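Local coordinates for 2-aminomuconate 6-semialdehyde dehydrogenase (Burkholderia cenocepacia, PDB 4U3W), which probably oxidises 2-aminomuconate 6-semialdehyde to 2-aminomuconate with NAD+ as the electron acceptor, at residues Arg130-Leu135 and Val183-Ala188; Ile168-Asn173 and Leu177-Lys182; Asp420-Val425 and Gly448-Lys453. All coordinates share one frame; numbering follows the deposited sequence. Where two conformers were deposited one is given.

Contact 1. Residues Arg130-Leu135 and Val183-Ala188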
loop_
_atom_site.group_PDB
_atom_site.type_symbol
_atom_site.label_atom_id
_atom_site.label_comp_id
_atom_site.label_asym_id
_atom_site.label_seq_id
_atom_site.Cartn_x
_atom_site.Cartn_y
_atom_site.Cartn_z
ATOM N N ARG A 130 -16.766 0.281 15.834
ATOM C CA ARG A 130 -17.087 -0.446 14.581
ATOM C C ARG A 130 -16.014 -0.217 13.531
ATOM O O ARG A 130 -15.655 -1.126 12.766
ATOM C CB ARG A 130 -18.463 -0.024 14.029
ATOM C CG ARG A 130 -19.555 -0.218 15.075
ATOM C CD ARG A 130 -20.833 -0.720 14.453
ATOM N NE ARG A 130 -21.971 -0.596 15.338
ATOM C CZ ARG A 130 -22.426 -1.590 16.095
ATOM N NH1 ARG A 130 -21.814 -2.792 16.081
ATOM N NH2 ARG A 130 -23.508 -1.393 16.845
ATOM N N THR A 131 -15.487 1.001 13.503
ATOM C CA THR A 131 -14.464 1.330 12.541
ATOM C C THR A 131 -13.193 0.542 12.714
ATOM O O THR A 131 -12.645 -0.019 11.763
ATOM C CB THR A 131 -14.132 2.827 12.605
ATOM O OG1 THR A 131 -15.217 3.527 12.026
ATOM C CG2 THR A 131 -12.865 3.142 11.793
ATOM N N PHE A 132 -12.668 0.513 13.929
ATOM C CA PHE A 132 -11.453 -0.227 14.129
ATOM C C PHE A 132 -11.683 -1.719 14.096
ATOM O O PHE A 132 -10.761 -2.456 13.782
ATOM C CB PHE A 132 -10.755 0.193 15.450
ATOM C CG PHE A 132 -10.108 1.555 15.345
ATOM C CD1 PHE A 132 -8.971 1.725 14.571
ATOM C CD2 PHE A 132 -10.710 2.668 15.899
ATOM C CE1 PHE A 132 -8.403 3.003 14.413
ATOM C CE2 PHE A 132 -10.153 3.935 15.746
ATOM C CZ PHE A 132 -8.991 4.091 15.012
ATOM N N ALA A 133 -12.880 -2.182 14.404
ATOM C CA ALA A 133 -13.173 -3.607 14.183
ATOM C C ALA A 133 -13.014 -3.933 12.698
ATOM O O ALA A 133 -12.354 -4.888 12.345
ATOM C CB ALA A 133 -14.555 -3.968 14.677
ATOM N N ASP A 134 -13.590 -3.139 11.809
ATOM C CA ASP A 134 -13.425 -3.423 10.380
ATOM C C ASP A 134 -11.978 -3.244 9.864
ATOM O O ASP A 134 -11.499 -4.032 9.047
ATOM C CB ASP A 134 -14.405 -2.566 9.598
ATOM C CG ASP A 134 -15.855 -2.871 9.995
ATOM O OD1 ASP A 134 -16.118 -3.965 10.570
ATOM O OD2 ASP A 134 -16.712 -2.000 9.799
ATOM N N LEU A 135 -11.261 -2.229 10.333
ATOM C CA LEU A 135 -9.870 -2.091 9.898
ATOM C C LEU A 135 -8.989 -3.306 10.268
ATOM O O LEU A 135 -8.189 -3.781 9.448
ATOM C CB LEU A 135 -9.246 -0.804 10.475
ATOM C CG LEU A 135 -9.789 0.484 9.792
ATOM C CD1 LEU A 135 -9.369 1.767 10.519
ATOM C CD2 LEU A 135 -9.401 0.582 8.295
ATOM N N VAL A 183 -9.365 3.737 23.298
ATOM C CA VAL A 183 -9.649 2.378 23.779
ATOM C C VAL A 183 -9.886 1.408 22.593
ATOM O O VAL A 183 -9.374 0.275 22.580
ATOM C CB VAL A 183 -10.896 2.371 24.719
ATOM C CG1 VAL A 183 -11.289 0.936 25.179
ATOM C CG2 VAL A 183 -10.640 3.249 25.950
ATOM N N ALA A 184 -10.606 1.863 21.562
ATOM C CA ALA A 184 -10.949 0.923 20.482
ATOM C C ALA A 184 -9.725 0.418 19.678
ATOM O O ALA A 184 -9.591 -0.789 19.525
ATOM C CB ALA A 184 -12.050 1.533 19.534
ATOM N N PRO A 185 -8.841 1.307 19.169
ATOM C CA PRO A 185 -7.664 0.750 18.490
ATOM C C PRO A 185 -6.771 -0.024 19.468
ATOM O O PRO A 185 -6.173 -1.033 19.062
ATOM C CB PRO A 185 -6.935 2.001 17.908
ATOM C CG PRO A 185 -7.432 3.146 18.772
ATOM C CD PRO A 185 -8.892 2.775 19.029
ATOM N N ALA A 186 -6.664 0.396 20.749
ATOM C CA ALA A 186 -5.815 -0.366 21.647
ATOM C C ALA A 186 -6.302 -1.817 21.760
ATOM O O ALA A 186 -5.519 -2.776 21.689
ATOM C CB ALA A 186 -5.797 0.322 23.076
ATOM N N LEU A 187 -7.605 -1.990 21.940
ATOM C CA LEU A 187 -8.147 -3.340 22.099
ATOM C C LEU A 187 -8.095 -4.078 20.751
ATOM O O LEU A 187 -7.900 -5.298 20.710
ATOM C CB LEU A 187 -9.571 -3.315 22.633
ATOM C CG LEU A 187 -9.766 -2.792 24.067
ATOM C CD1 LEU A 187 -11.250 -2.753 24.412
ATOM C CD2 LEU A 187 -9.012 -3.674 25.121
ATOM N N ALA A 188 -8.306 -3.333 19.666
ATOM C CA ALA A 188 -8.302 -3.947 18.318
ATOM C C ALA A 188 -6.965 -4.635 18.007
ATOM O O ALA A 188 -6.915 -5.680 17.325
ATOM C CB ALA A 188 -8.605 -2.839 17.244
#
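Phe132 turns one face of its ring to the pyrrolidine of Pro185, and the contact is built round this aromatic side chain. CG of Phe132 stands beside the backbone N and anti to the carbonyl carbon (chi1 -73°), which sends the ring across the gap between the helices. Pro185 CB sits 3.9 Å from the centroid of the Phe132 ring and only 11° off its normal, a CH-pi contact over the middle of the face. Over the same face, Pro185 CD packs on Phe132 CD2 at 3.6 Å, so the proline covers the ring from centre to rim. Proline suits this place: it is flat enough to lie under an aromatic face, and without an N-H it leaves the helix kinked where its nitrogen makes no bond to the preceding turn.

Alanines fill the rest. Ala184 CB meets Phe132 CD2 at 4.0 Å, oblique to the ring, while one turn on Ala188 CB lies 4.1 Å from Phe132 CB. Side chains this small are consistent with the spacing of 8.9 Å between the short helix axes and leave room for the aromatic ring. Ser490 of helix 487-493 touches both Phe132 and Pro185. With no hydrogen bond across it, this is apolar packing between two nearly parallel helices, inclined by 27°, joining helix 114-138 to helix 175-188 of a beta-alpha-beta unit in the aldehyde dehydrogenase fold.

Contact 2. Residues Ile168-Asn173 and Leu177-Lys182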
loop_
_atom_site.group_PDB
_atom_site.type_symbol
_atom_site.label_atom_id
_atom_site.label_comp_id
_atom_site.label_asym_id
_atom_site.label_seq_id
_atom_site.Cartn_x
_atom_site.Cartn_y
_atom_site.Cartn_z
ATOM N N ILE A 168 -3.959 4.977 29.115
ATOM C CA ILE A 168 -4.781 5.950 28.357
ATOM C C ILE A 168 -5.252 7.037 29.314
ATOM O O ILE A 168 -5.952 6.754 30.294
ATOM C CB ILE A 168 -5.999 5.279 27.690
ATOM C CG1 ILE A 168 -5.541 4.293 26.561
ATOM C CG2 ILE A 168 -6.970 6.374 27.100
ATOM C CD1 ILE A 168 -6.683 3.499 25.944
ATOM N N ILE A 169 -4.827 8.269 29.071
ATOM C CA ILE A 169 -5.248 9.366 29.911
ATOM C C ILE A 169 -6.091 10.330 29.050
ATOM O O ILE A 169 -5.577 10.890 28.088
ATOM C CB ILE A 169 -4.077 10.074 30.494
ATOM C CG1 ILE A 169 -3.387 9.125 31.522
ATOM C CG2 ILE A 169 -4.506 11.302 31.268
ATOM C CD1 ILE A 169 -1.989 9.456 31.767
ATOM N N SER A 170 -7.372 10.476 29.345
ATOM C CA SER A 170 -8.221 11.190 28.370
ATOM C C SER A 170 -8.814 12.461 28.958
ATOM O O SER A 170 -8.907 12.616 30.196
ATOM C CB SER A 170 -9.324 10.247 27.808
ATOM O OG SER A 170 -10.219 9.894 28.805
ATOM N N PRO A 171 -9.155 13.420 28.071
ATOM C CA PRO A 171 -9.541 14.765 28.493
ATOM C C PRO A 171 -11.034 14.899 28.855
ATOM O O PRO A 171 -11.837 13.988 28.617
ATOM C CB PRO A 171 -9.196 15.624 27.250
ATOM C CG PRO A 171 -9.485 14.684 26.097
ATOM C CD PRO A 171 -9.038 13.319 26.578
ATOM N N TRP A 172 -11.415 16.058 29.389
ATOM C CA TRP A 172 -12.791 16.267 29.795
ATOM C C TRP A 172 -13.689 16.855 28.694
ATOM O O TRP A 172 -14.913 16.967 28.878
ATOM C CB TRP A 172 -12.863 17.205 31.015
ATOM C CG TRP A 172 -11.998 18.452 30.946
ATOM C CD1 TRP A 172 -10.817 18.658 31.609
ATOM C CD2 TRP A 172 -12.279 19.684 30.239
ATOM N NE1 TRP A 172 -10.324 19.914 31.321
ATOM C CE2 TRP A 172 -11.200 20.566 30.490
ATOM C CE3 TRP A 172 -13.338 20.121 29.413
ATOM C CZ2 TRP A 172 -11.146 21.867 29.954
ATOM C CZ3 TRP A 172 -13.286 21.421 28.878
ATOM C CH2 TRP A 172 -12.194 22.276 29.138
ATOM N N ASN A 173 -13.115 17.265 27.575
ATOM C CA ASN A 173 -13.954 18.043 26.631
ATOM C C ASN A 173 -14.879 17.175 25.768
ATOM O O ASN A 173 -16.062 17.507 25.558
ATOM C CB ASN A 173 -13.117 18.970 25.737
ATOM C CG ASN A 173 -12.168 18.221 24.800
ATOM O OD1 ASN A 173 -11.432 17.350 25.231
ATOM N ND2 ASN A 173 -12.207 18.542 23.518
ATOM N N LEU A 177 -16.177 10.346 23.423
ATOM C CA LEU A 177 -15.632 10.279 22.064
ATOM C C LEU A 177 -14.118 10.043 22.073
ATOM O O LEU A 177 -13.586 9.140 21.370
ATOM C CB LEU A 177 -15.970 11.574 21.275
ATOM C CG LEU A 177 -15.661 11.738 19.777
ATOM C CD1 LEU A 177 -16.432 12.923 19.160
ATOM C CD2 LEU A 177 -14.202 11.926 19.470
ATOM N N LEU A 178 -13.412 10.867 22.840
ATOM C CA LEU A 178 -11.962 10.798 22.852
ATOM C C LEU A 178 -11.430 9.599 23.671
ATOM O O LEU A 178 -10.335 9.107 23.393
ATOM C CB LEU A 178 -11.395 12.126 23.379
ATOM C CG LEU A 178 -11.768 13.242 22.375
ATOM C CD1 LEU A 178 -11.297 14.595 22.873
ATOM C CD2 LEU A 178 -11.175 12.927 20.995
ATOM N N PHE A 179 -12.196 9.125 24.638
ATOM C CA PHE A 179 -11.850 7.903 25.409
ATOM C C PHE A 179 -11.896 6.695 24.429
ATOM O O PHE A 179 -10.938 5.962 24.298
ATOM C CB PHE A 179 -12.829 7.766 26.592
ATOM C CG PHE A 179 -12.469 6.742 27.632
ATOM C CD1 PHE A 179 -11.490 6.986 28.582
ATOM C CD2 PHE A 179 -13.183 5.579 27.724
ATOM C CE1 PHE A 179 -11.213 6.026 29.617
ATOM C CE2 PHE A 179 -12.907 4.605 28.720
ATOM C CZ PHE A 179 -11.932 4.829 29.660
ATOM N N THR A 180 -12.978 6.558 23.674
ATOM C CA THR A 180 -13.099 5.412 22.777
ATOM C C THR A 180 -12.180 5.495 21.553
ATOM O O THR A 180 -11.805 4.457 20.989
ATOM C CB THR A 180 -14.534 5.245 22.264
ATOM O OG1 THR A 180 -14.919 6.434 21.559
ATOM C CG2 THR A 180 -15.483 4.988 23.448
ATOM N N TRP A 181 -11.851 6.719 21.137
ATOM C CA TRP A 181 -10.903 6.951 20.077
ATOM C C TRP A 181 -9.561 6.236 20.393
ATOM O O TRP A 181 -8.873 5.773 19.474
ATOM C CB TRP A 181 -10.709 8.460 19.925
ATOM C CG TRP A 181 -9.624 8.894 19.014
ATOM C CD1 TRP A 181 -8.529 9.666 19.347
ATOM C CD2 TRP A 181 -9.510 8.630 17.599
ATOM N NE1 TRP A 181 -7.752 9.886 18.228
ATOM C CE2 TRP A 181 -8.316 9.250 17.150
ATOM C CE3 TRP A 181 -10.285 7.910 16.684
ATOM C CZ2 TRP A 181 -7.891 9.196 15.808
ATOM C CZ3 TRP A 181 -9.858 7.843 15.342
ATOM C CH2 TRP A 181 -8.666 8.481 14.923
ATOM N N LYS A 182 -9.224 6.117 21.689
ATOM C CA LYS A 182 -8.010 5.389 22.114
ATOM C C LYS A 182 -8.293 3.945 22.542
ATOM O O LYS A 182 -7.532 3.006 22.184
ATOM C CB LYS A 182 -7.318 6.113 23.307
ATOM C CG LYS A 182 -7.053 7.589 23.077
ATOM C CD LYS A 182 -6.293 7.795 21.767
ATOM C CE LYS A 182 -5.888 9.274 21.552
ATOM N NZ LYS A 182 -5.164 9.731 22.826
HETATM O O HOH W 1 -5.809 9.696 25.434
#
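With its OG between the backbone N and the carbonyl carbon (chi1 66°), Ser170 meets the Phe179 ring, whose CG is anti to its own backbone N (chi1 -168°). Ser170 OG consequently reaches the ring's edge, near its plane, 3.2 Å from Phe179 CD1; a side chain as short as serine fits where the chain passes this close to the helix. Farther along, Leu178 CD1 lies 3.7 Å from Pro171 CG and 3.6 Å from Asn173 OD1, the leucine crossing both side chains at about a right angle. Asn173 OD1 merely packs against this methyl, while its ND2 hydrogen-bonds to the carbonyl of Gln304.

The segments belong to a beta-alpha-beta unit: strand 153-169 leads through this turn into helix 175-188, which returns the chain to the parallel strand 192-196. At the strand end, branched Ile168 straddles the base of Lys182, with Ile168 CD1 and CG2 each 3.8 Å from Lys182 CB. The lysine chain then bends at chi2 and chi4, carrying its amino group away from the isoleucine. Lys182 NZ hydrogen-bonds to Thr247 and Thr249 and donates to a water at 2.7 Å, which in turn donates to Ile169 O at 2.9 Å.

Contact 3. Residues Asp420-Val425 and Gly448-Lys453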
loop_
_atom_site.group_PDB
_atom_site.type_symbol
_atom_site.label_atom_id
_atom_site.label_comp_id
_atom_site.label_asym_id
_atom_site.label_seq_id
_atom_site.Cartn_x
_atom_site.Cartn_y
_atom_site.Cartn_z
ATOM N N ASP A 420 -4.425 41.308 3.667
ATOM C CA ASP A 420 -4.450 41.843 2.306
ATOM C C ASP A 420 -4.003 40.893 1.216
ATOM O O ASP A 420 -4.452 41.022 0.089
ATOM C CB ASP A 420 -3.597 43.114 2.250
ATOM C CG ASP A 420 -4.158 44.202 3.128
ATOM O OD1 ASP A 420 -5.324 44.595 2.889
ATOM O OD2 ASP A 420 -3.459 44.592 4.094
ATOM N N ASP A 421 -3.067 39.993 1.497
ATOM C CA ASP A 421 -2.685 39.051 0.465
ATOM C C ASP A 421 -2.294 37.639 0.951
ATOM O O ASP A 421 -2.089 37.346 2.156
ATOM C CB ASP A 421 -1.563 39.635 -0.417
ATOM C CG ASP A 421 -0.324 40.001 0.362
ATOM O OD1 ASP A 421 0.420 39.069 0.731
ATOM O OD2 ASP A 421 -0.069 41.223 0.544
ATOM N N GLU A 422 -2.231 36.763 -0.037
ATOM C CA GLU A 422 -2.089 35.354 0.204
ATOM C C GLU A 422 -0.771 34.977 0.891
ATOM O O GLU A 422 -0.781 34.230 1.866
ATOM C CB GLU A 422 -2.224 34.620 -1.112
ATOM C CG GLU A 422 -2.342 33.130 -0.911
ATOM C CD GLU A 422 -2.606 32.448 -2.234
ATOM O OE1 GLU A 422 -3.717 32.591 -2.753
ATOM O OE2 GLU A 422 -1.702 31.785 -2.760
ATOM N N ALA A 423 0.359 35.488 0.402
ATOM C CA ALA A 423 1.634 35.132 1.014
ATOM C C ALA A 423 1.682 35.576 2.492
ATOM O O ALA A 423 2.257 34.895 3.363
ATOM C CB ALA A 423 2.782 35.749 0.213
ATOM N N GLU A 424 1.058 36.727 2.751
ATOM C CA GLU A 424 0.957 37.310 4.066
ATOM C C GLU A 424 0.186 36.449 5.045
ATOM O O GLU A 424 0.669 36.162 6.153
ATOM C CB GLU A 424 0.287 38.683 3.972
ATOM C CG GLU A 424 -0.023 39.299 5.336
ATOM C CD GLU A 424 -1.205 40.268 5.321
ATOM O OE1 GLU A 424 -1.673 40.630 4.242
ATOM O OE2 GLU A 424 -1.688 40.646 6.394
ATOM N N VAL A 425 -1.019 36.030 4.666
ATOM C CA VAL A 425 -1.845 35.309 5.641
ATOM C C VAL A 425 -1.273 33.900 5.908
ATOM O O VAL A 425 -1.436 33.354 6.987
ATOM C CB VAL A 425 -3.345 35.234 5.175
ATOM C CG1 VAL A 425 -3.574 34.147 4.124
ATOM C CG2 VAL A 425 -4.258 34.998 6.355
ATOM N N GLY A 448 -7.188 27.017 -3.174
ATOM C CA GLY A 448 -7.521 26.068 -2.130
ATOM C C GLY A 448 -6.382 25.088 -1.880
ATOM O O GLY A 448 -5.963 24.880 -0.722
ATOM N N HIS A 449 -5.881 24.496 -2.969
ATOM C CA HIS A 449 -4.809 23.496 -2.879
ATOM C C HIS A 449 -3.433 24.126 -2.569
ATOM O O HIS A 449 -2.690 23.603 -1.723
ATOM C CB HIS A 449 -4.748 22.646 -4.178
ATOM C CG HIS A 449 -5.965 21.791 -4.367
ATOM N ND1 HIS A 449 -6.263 20.717 -3.548
ATOM C CD2 HIS A 449 -6.971 21.866 -5.277
ATOM C CE1 HIS A 449 -7.413 20.184 -3.923
ATOM N NE2 HIS A 449 -7.862 20.862 -4.982
ATOM N N ARG A 450 -3.101 25.249 -3.202
ATOM C CA ARG A 450 -1.748 25.799 -2.989
ATOM C C ARG A 450 -1.579 26.417 -1.600
ATOM O O ARG A 450 -0.470 26.355 -1.023
ATOM C CB ARG A 450 -1.387 26.828 -4.063
ATOM C CG ARG A 450 -1.986 28.201 -3.884
ATOM C CD ARG A 450 -1.736 29.059 -5.151
ATOM N NE ARG A 450 -2.396 30.344 -4.996
ATOM C CZ ARG A 450 -3.174 30.935 -5.897
ATOM N NH1 ARG A 450 -3.362 30.403 -7.100
ATOM N NH2 ARG A 450 -3.727 32.107 -5.595
ATOM N N VAL A 451 -2.652 26.989 -1.047
ATOM C CA VAL A 451 -2.576 27.533 0.315
ATOM C C VAL A 451 -2.534 26.381 1.354
ATOM O O VAL A 451 -1.689 26.380 2.257
ATOM C CB VAL A 451 -3.771 28.466 0.653
ATOM C CG1 VAL A 451 -3.723 28.824 2.125
ATOM C CG2 VAL A 451 -3.712 29.773 -0.172
ATOM N N ALA A 452 -3.423 25.401 1.195
ATOM C CA ALA A 452 -3.543 24.291 2.145
ATOM C C ALA A 452 -2.213 23.586 2.330
ATOM O O ALA A 452 -1.887 23.194 3.459
ATOM C CB ALA A 452 -4.643 23.274 1.691
ATOM N N LYS A 453 -1.435 23.459 1.241
ATOM C CA LYS A 453 -0.183 22.686 1.257
ATOM C C LYS A 453 0.947 23.398 2.025
ATOM O O LYS A 453 1.920 22.766 2.433
ATOM C CB LYS A 453 0.287 22.402 -0.203
#
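Glu422 and Arg450 meet at about a right angle, the carboxylate approaching the guanidinium edge that carries NE and NH2. The grip is side-on and bidentate, one nitrogen to each oxygen. Arg450 NE donates to Glu422 OE2 at 2.7 Å, nearly straight at 169°; it meets the syn lone pair of this oxygen, which lies close to the guanidinium plane. Its companion from Arg450 NH2 to Glu422 OE1 is 2.9 Å long and more bent, and the oxygen lies somewhat out of the guanidinium plane. The two flat groups are turned 35° apart, so the pair is twisted rather than coplanar. Glu422 reaches across because its CG is anti to the backbone N (chi1 -169°) and its chain stays extended. Arg447 also forms a salt bridge with Glu422 OE1; two arginines would be expected to stabilise the charged carboxylate.

This charged bridge links two helices of the domain built on the seven-stranded sheet, helix 422-430 following strand 413-419 and helix 445-452 following strand 437-441. Beside it, Val451 CG2 packs 3.7 Å from Glu422 CG and 3.6 Å from Glu422 CD, its methyl lying against the last methylene and the carboxylate carbon.

At the start of helix 422-430, Asp421 is the N-cap and forms a capping box with Glu424: Glu424 N donates to Asp421 OD1 at 3.2 Å, while Asp421 N donates to Glu424 OE1 at 3.1 Å. Glu424 OE1 also accepts from Asp420 N, on the same face of its carboxylate.

In the fold
Contacts 1 and 2 adjoin, their centres 14 Å apart, and share helix 175-188: its first half faces strand 153-169 and the turn after it in contact 2, its second half faces helix 114-138 in contact 1. Along the chain, the two segments of contact 2 lie between those of contact 1, and Phe132 touches Trp181 where they meet. One helix is thus held between the eight-stranded sheet and a neighbouring helix. Contact 3 comes later in the chain, its centre about 37 Å from that of contact 1 and about 33 Å from that of contact 2, on the seven-stranded sheet. Contacts 1 and 3 both touch the second subunit, so two separate regions of the chain contribute to the tetramer.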